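Local coordinates for protein exonuclease mut-7 homolog (Aedes aegypti, PDB 7JW2) that probably trims the 3' ends of AGO1-bound microRNAs through the magnesium-dependent 3'-5' exoribonuclease domain that this chain represents, at residues A[20-25]-A[73-78]; A[33-38]-A[190-195]. All coordinates share one frame; numbering follows the deposited sequence.

How the contacts relate
After the edge strand 12-15 the chain forms helix 18-28 and then strand 33-40. These last two elements supply the first halves of contact 1 and contact 2. Contact 1 closes at residues 73-78, after 47 intervening residues that hold strands 33-40, 50-56 and 61-65. It joins two helices at one end of the domain. Contact 2 closes much later, at residues 190-195, and ties strand 33-40 to the long helix 179-205 near the centre of the chain. The segments alternate, so the two loops cross. The centres of contact 1 and contact 2 lie about 19 Å apart, and the contacts do not touch. Both belong to the RNase H-like exonuclease domain.

Contact 1: A[20-25]-A[73-78]; sequences KFYAML and PLDWAA
Phe-21 meets Asp-75 across two nearly parallel helix segments, whose axes approach to 11.5 Å at 17°. Side chains therefore bridge most of the distance. CG of Phe-21 is anti to its backbone N (chi1 -179°). The ring reaches across to helix 73-84, and its CZ lies 3.3 Å from the carbonyl O of Asp-75. That oxygen sits at the ring edge, close to the ring plane. CE1 of Phe-21 also packs on CB of Asp-75, at 3.8 Å. Within its own helix, Phe-21 CD1 stands over the centre of the Tyr-22 ring.

Tyr-22 follows and brings the polar link. Its OH donates a weak hydrogen bond to OD1 of Asp-75, with the two oxygens 2.6 Å apart. The tyrosine ring and the carboxylate are steeply turned against each other, with planes 73° apart. CD1 of Leu-74 lies 3.2 Å from OH of Tyr-22, near the plane of that ring.

One turn on, Leu-25 sets its CD2 methyl 4.0 Å from CB of Ala-78. Leu-25 also packs on Leu-79 and Val-83, further along helix 73-84. This helix pair borders the subunit interface: in the second subunit, Leu-74 meets Leu-74, Leu-25 meets Tyr-22, and Asn-82 bonds weakly to the Tyr-22 OH.

The two oxygens of the buried Asp-75 carboxylate have different partners. OD2 takes a salt bridge from Lys-18 and a hydrogen bond from Glu-72 N, while OD1 faces Tyr-22. The lysine would be expected to stabilise the ionised form, so this acid probably stays charged within a largely apolar interface.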
loop_
_atom_site.group_PDB
_atom_site.type_symbol
_atom_site.label_atom_id
_atom_site.label_comp_id
_atom_site.label_asym_id
_atom_site.label_seq_id
_atom_site.Cartn_x
_atom_site.Cartn_y
_atom_site.Cartn_z
ATOM N N LYS A 20 0.064 0.367 8.245
ATOM C CA LYS A 20 0.569 1.735 8.240
ATOM C C LYS A 20 1.563 1.952 7.109
ATOM O O LYS A 20 1.604 3.041 6.526
ATOM C CB LYS A 20 1.208 2.068 9.597
ATOM C CG LYS A 20 0.187 2.188 10.715
ATOM C CD LYS A 20 0.845 2.359 12.075
ATOM C CE LYS A 20 -0.188 2.181 13.184
ATOM N NZ LYS A 20 0.475 2.035 14.506
ATOM N N PHE A 21 2.350 0.926 6.781
ATOM C CA PHE A 21 3.297 1.010 5.672
ATOM C C PHE A 21 2.575 1.219 4.339
ATOM O O PHE A 21 2.964 2.077 3.529
ATOM C CB PHE A 21 4.141 -0.265 5.655
ATOM C CG PHE A 21 5.175 -0.311 4.577
ATOM C CD1 PHE A 21 4.913 -0.972 3.389
ATOM C CD2 PHE A 21 6.423 0.262 4.762
ATOM C CE1 PHE A 21 5.875 -1.035 2.395
ATOM C CE2 PHE A 21 7.384 0.198 3.765
ATOM C CZ PHE A 21 7.108 -0.449 2.589
ATOM N N TYR A 22 1.502 0.464 4.097
ATOM C CA TYR A 22 0.788 0.618 2.830
ATOM C C TYR A 22 -0.022 1.907 2.798
ATOM O O TYR A 22 -0.204 2.484 1.722
ATOM C CB TYR A 22 -0.081 -0.619 2.557
ATOM C CG TYR A 22 0.797 -1.749 2.080
ATOM C CD1 TYR A 22 1.402 -1.690 0.835
ATOM C CD2 TYR A 22 1.067 -2.842 2.881
ATOM C CE1 TYR A 22 2.237 -2.699 0.386
ATOM C CE2 TYR A 22 1.899 -3.864 2.438
ATOM C CZ TYR A 22 2.486 -3.779 1.198
ATOM O OH TYR A 22 3.319 -4.785 0.758
ATOM N N ALA A 23 -0.500 2.393 3.948
ATOM C CA ALA A 23 -1.141 3.706 3.964
ATOM C C ALA A 23 -0.136 4.799 3.614
ATOM O O ALA A 23 -0.444 5.731 2.851
ATOM C CB ALA A 23 -1.771 3.973 5.333
ATOM N N MET A 24 1.085 4.684 4.139
ATOM C CA MET A 24 2.162 5.595 3.752
ATOM C C MET A 24 2.435 5.516 2.252
ATOM O O MET A 24 2.544 6.547 1.572
ATOM C CB MET A 24 3.427 5.261 4.548
ATOM C CG MET A 24 4.665 5.988 4.034
ATOM S SD MET A 24 6.169 5.288 4.762
ATOM C CE MET A 24 6.337 3.801 3.745
ATOM N N LEU A 25 2.572 4.299 1.718
ATOM C CA LEU A 25 2.865 4.135 0.297
ATOM C C LEU A 25 1.770 4.757 -0.556
ATOM O O LEU A 25 2.046 5.355 -1.599
ATOM C CB LEU A 25 3.030 2.653 -0.049
ATOM C CG LEU A 25 3.719 2.370 -1.389
ATOM C CD1 LEU A 25 5.132 2.963 -1.356
ATOM C CD2 LEU A 25 3.794 0.876 -1.666
ATOM N N PRO A 73 10.929 -8.693 1.900
ATOM C CA PRO A 73 11.476 -8.196 0.622
ATOM C C PRO A 73 10.449 -7.546 -0.290
ATOM O O PRO A 73 10.774 -6.528 -0.903
ATOM C CB PRO A 73 12.081 -9.458 -0.005
ATOM C CG PRO A 73 12.534 -10.242 1.170
ATOM C CD PRO A 73 11.428 -10.055 2.191
ATOM N N LEU A 74 9.219 -8.076 -0.374
ATOM C CA LEU A 74 8.199 -7.452 -1.216
ATOM C C LEU A 74 7.899 -6.029 -0.755
ATOM O O LEU A 74 7.691 -5.137 -1.586
ATOM C CB LEU A 74 6.924 -8.303 -1.208
ATOM C CG LEU A 74 5.650 -7.831 -1.933
ATOM C CD1 LEU A 74 4.838 -6.800 -1.151
ATOM C CD2 LEU A 74 5.976 -7.328 -3.303
ATOM N N ASP A 75 7.845 -5.805 0.561
ATOM C CA ASP A 75 7.519 -4.474 1.070
ATOM C C ASP A 75 8.607 -3.470 0.711
ATOM O O ASP A 75 8.319 -2.361 0.223
ATOM C CB ASP A 75 7.315 -4.536 2.592
ATOM C CG ASP A 75 6.266 -5.554 3.003
ATOM O OD1 ASP A 75 5.155 -5.574 2.429
ATOM O OD2 ASP A 75 6.542 -6.362 3.922
ATOM N N TRP A 76 9.872 -3.844 0.921
ATOM C CA TRP A 76 10.974 -2.955 0.569
ATOM C C TRP A 76 11.065 -2.757 -0.935
ATOM O O TRP A 76 11.335 -1.650 -1.404
ATOM C CB TRP A 76 12.297 -3.490 1.126
ATOM C CG TRP A 76 12.353 -3.420 2.623
ATOM C CD1 TRP A 76 12.437 -4.468 3.497
ATOM C CD2 TRP A 76 12.309 -2.231 3.420
ATOM N NE1 TRP A 76 12.462 -3.997 4.796
ATOM C CE2 TRP A 76 12.377 -2.629 4.769
ATOM C CE3 TRP A 76 12.224 -0.866 3.119
ATOM C CZ2 TRP A 76 12.362 -1.709 5.816
ATOM C CZ3 TRP A 76 12.210 0.043 4.161
ATOM C CH2 TRP A 76 12.274 -0.385 5.493
ATOM N N ALA A 77 10.816 -3.809 -1.716
ATOM C CA ALA A 77 10.832 -3.640 -3.160
ATOM C C ALA A 77 9.732 -2.689 -3.609
ATOM O O ALA A 77 9.918 -1.924 -4.566
ATOM C CB ALA A 77 10.688 -5.006 -3.833
ATOM N N ALA A 78 8.591 -2.701 -2.923
ATOM C CA ALA A 78 7.501 -1.806 -3.296
ATOM C C ALA A 78 7.851 -0.357 -2.983
ATOM O O ALA A 78 7.507 0.548 -3.752
ATOM C CB ALA A 78 6.211 -2.208 -2.586
#

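Contact 2: A[33-38]-A[190-195]. Unlike the reference sequence in segment 33-38: Ala-37 (reference Asp).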
loop_
_atom_site.group_PDB
_atom_site.type_symbol
_atom_site.label_atom_id
_atom_site.label_comp_id
_atom_site.label_asym_id
_atom_site.label_seq_id
_atom_site.Cartn_x
_atom_site.Cartn_y
_atom_site.Cartn_z
ATOM N N MET A 33 7.564 15.408 -4.704
ATOM C CA MET A 33 8.776 15.764 -3.976
ATOM C C MET A 33 8.701 15.168 -2.577
ATOM O O MET A 33 7.705 15.373 -1.873
ATOM C CB MET A 33 8.965 17.284 -3.902
ATOM C CG MET A 33 10.243 17.675 -3.184
ATOM S SD MET A 33 10.727 19.407 -3.314
ATOM C CE MET A 33 9.237 20.168 -2.750
ATOM N N ILE A 34 9.761 14.446 -2.185
ATOM C CA ILE A 34 9.871 13.773 -0.892
ATOM C C ILE A 34 11.278 14.025 -0.375
ATOM O O ILE A 34 12.239 14.076 -1.145
ATOM C CB ILE A 34 9.632 12.245 -0.992
ATOM C CG1 ILE A 34 8.311 11.961 -1.682
ATOM C CG2 ILE A 34 9.665 11.557 0.394
ATOM C CD1 ILE A 34 7.169 12.223 -0.838
ATOM N N ALA A 35 11.414 14.161 0.935
ATOM C CA ALA A 35 12.729 14.218 1.550
ATOM C C ALA A 35 12.940 12.957 2.372
ATOM O O ALA A 35 11.985 12.390 2.900
ATOM C CB ALA A 35 12.871 15.465 2.426
ATOM N N PHE A 36 14.186 12.500 2.464
ATOM C CA PHE A 36 14.436 11.304 3.267
ATOM C C PHE A 36 15.692 11.451 4.108
ATOM O O PHE A 36 16.629 12.193 3.777
ATOM C CB PHE A 36 14.495 10.014 2.415
ATOM C CG PHE A 36 15.719 9.867 1.553
ATOM C CD1 PHE A 36 16.868 9.249 2.019
ATOM C CD2 PHE A 36 15.679 10.276 0.234
ATOM C CE1 PHE A 36 17.983 9.097 1.191
ATOM C CE2 PHE A 36 16.773 10.119 -0.606
ATOM C CZ PHE A 36 17.927 9.530 -0.130
ATOM N N ALA A 37 15.680 10.709 5.213
ATOM C CA ALA A 37 16.774 10.594 6.166
ATOM C C ALA A 37 16.605 9.265 6.889
ATOM O O ALA A 37 15.607 8.560 6.700
ATOM C CB ALA A 37 16.785 11.769 7.150
ATOM N N SER A 38 17.595 8.916 7.717
ATOM C CA SER A 38 17.535 7.647 8.430
ATOM C C SER A 38 18.321 7.748 9.723
ATOM O O SER A 38 19.197 8.607 9.878
ATOM C CB SER A 38 18.051 6.492 7.566
ATOM O OG SER A 38 19.417 6.638 7.247
ATOM N N PHE A 190 12.181 16.612 7.349
ATOM C CA PHE A 190 11.351 17.732 6.895
ATOM C C PHE A 190 12.181 18.980 6.579
ATOM O O PHE A 190 11.859 19.724 5.638
ATOM C CB PHE A 190 10.281 18.075 7.932
ATOM C CG PHE A 190 9.259 19.079 7.447
ATOM C CD1 PHE A 190 9.417 20.432 7.709
ATOM C CD2 PHE A 190 8.144 18.663 6.740
ATOM C CE1 PHE A 190 8.481 21.356 7.265
ATOM C CE2 PHE A 190 7.194 19.574 6.292
ATOM C CZ PHE A 190 7.368 20.931 6.560
ATOM N N CYS A 191 13.245 19.235 7.340
ATOM C CA CYS A 191 13.992 20.476 7.125
ATOM C C CYS A 191 14.658 20.504 5.753
ATOM O O CYS A 191 15.002 21.588 5.255
ATOM C CB CYS A 191 15.020 20.685 8.248
ATOM S SG CYS A 191 16.523 19.659 8.161
ATOM N N LEU A 192 14.852 19.338 5.127
ATOM C CA LEU A 192 15.417 19.316 3.784
ATOM C C LEU A 192 14.476 19.982 2.792
ATOM O O LEU A 192 14.933 20.682 1.873
ATOM C CB LEU A 192 15.712 17.872 3.364
ATOM C CG LEU A 192 16.580 17.075 4.342
ATOM C CD1 LEU A 192 16.737 15.653 3.812
ATOM C CD2 LEU A 192 17.931 17.749 4.558
ATOM N N LEU A 193 13.161 19.810 2.982
ATOM C CA LEU A 193 12.197 20.499 2.120
ATOM C C LEU A 193 12.297 22.003 2.303
ATOM O O LEU A 193 12.292 22.759 1.320
ATOM C CB LEU A 193 10.770 20.043 2.419
ATOM C CG LEU A 193 10.444 18.562 2.183
ATOM C CD1 LEU A 193 9.223 18.183 2.979
ATOM C CD2 LEU A 193 10.193 18.299 0.693
ATOM N N GLU A 194 12.388 22.452 3.554
ATOM C CA GLU A 194 12.506 23.883 3.834
ATOM C C GLU A 194 13.804 24.460 3.283
ATOM O O GLU A 194 13.818 25.593 2.779
ATOM C CB GLU A 194 12.418 24.123 5.344
ATOM C CG GLU A 194 11.165 23.566 5.990
ATOM C CD GLU A 194 11.238 23.605 7.504
ATOM O OE1 GLU A 194 12.100 22.904 8.074
ATOM O OE2 GLU A 194 10.418 24.319 8.124
ATOM N N ILE A 195 14.903 23.702 3.362
ATOM C CA ILE A 195 16.169 24.147 2.782
ATOM C C ILE A 195 16.044 24.310 1.269
ATOM O O ILE A 195 16.435 25.342 0.707
ATOM C CB ILE A 195 17.299 23.172 3.148
ATOM C CG1 ILE A 195 17.710 23.355 4.612
ATOM C CG2 ILE A 195 18.483 23.367 2.243
ATOM C CD1 ILE A 195 18.559 22.213 5.121
#
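Leu-193 and Met-33 pass each other running opposite ways, with the CD2 methyl of Leu-193 as the meeting point. The CG of Met-33 lies 3.9 Å from CD2 of Leu-193. A bend at the thioether (chi3 54°) brings Met-33 CE to 4.0 Å from the same Leu-193 CD2. Leu-193 thus meets more than one part of the methionine chain.

Ala-35 sits next along this face of the strand and points its CB toward the helix. This methyl fits between two consecutive leucines. CB of Ala-35 is 3.8 Å from CB of Leu-192 and 3.9 Å from CG of Leu-193. The short side chain allows a close approach, with strand and helix axes 7.2 Å apart. Leu-192 reaches further along the strand, and its CD1 lies 3.5 Å from the carbonyl O of Phe-36. The Phe-36 side chain points away, to the other side of the sheet, where its ring meets Phe-84 edge-to-face.

Leu-193 also packs on Leu-92 and Ala-56 of the flanking strands, and Leu-192 on Leu-151 of helix 151-159. The helix therefore covers the middle of the sheet, as in RNase H-like exonucleases. Ala-37 stands where the reference sequence has Asp, probably the first acid of the DEDD motif. The side-chain contacts are apolar, and one methyl also rests on a backbone carbonyl. Close fit of methyl groups, rather than polar pairing, seats helix 179-205 on the central strand.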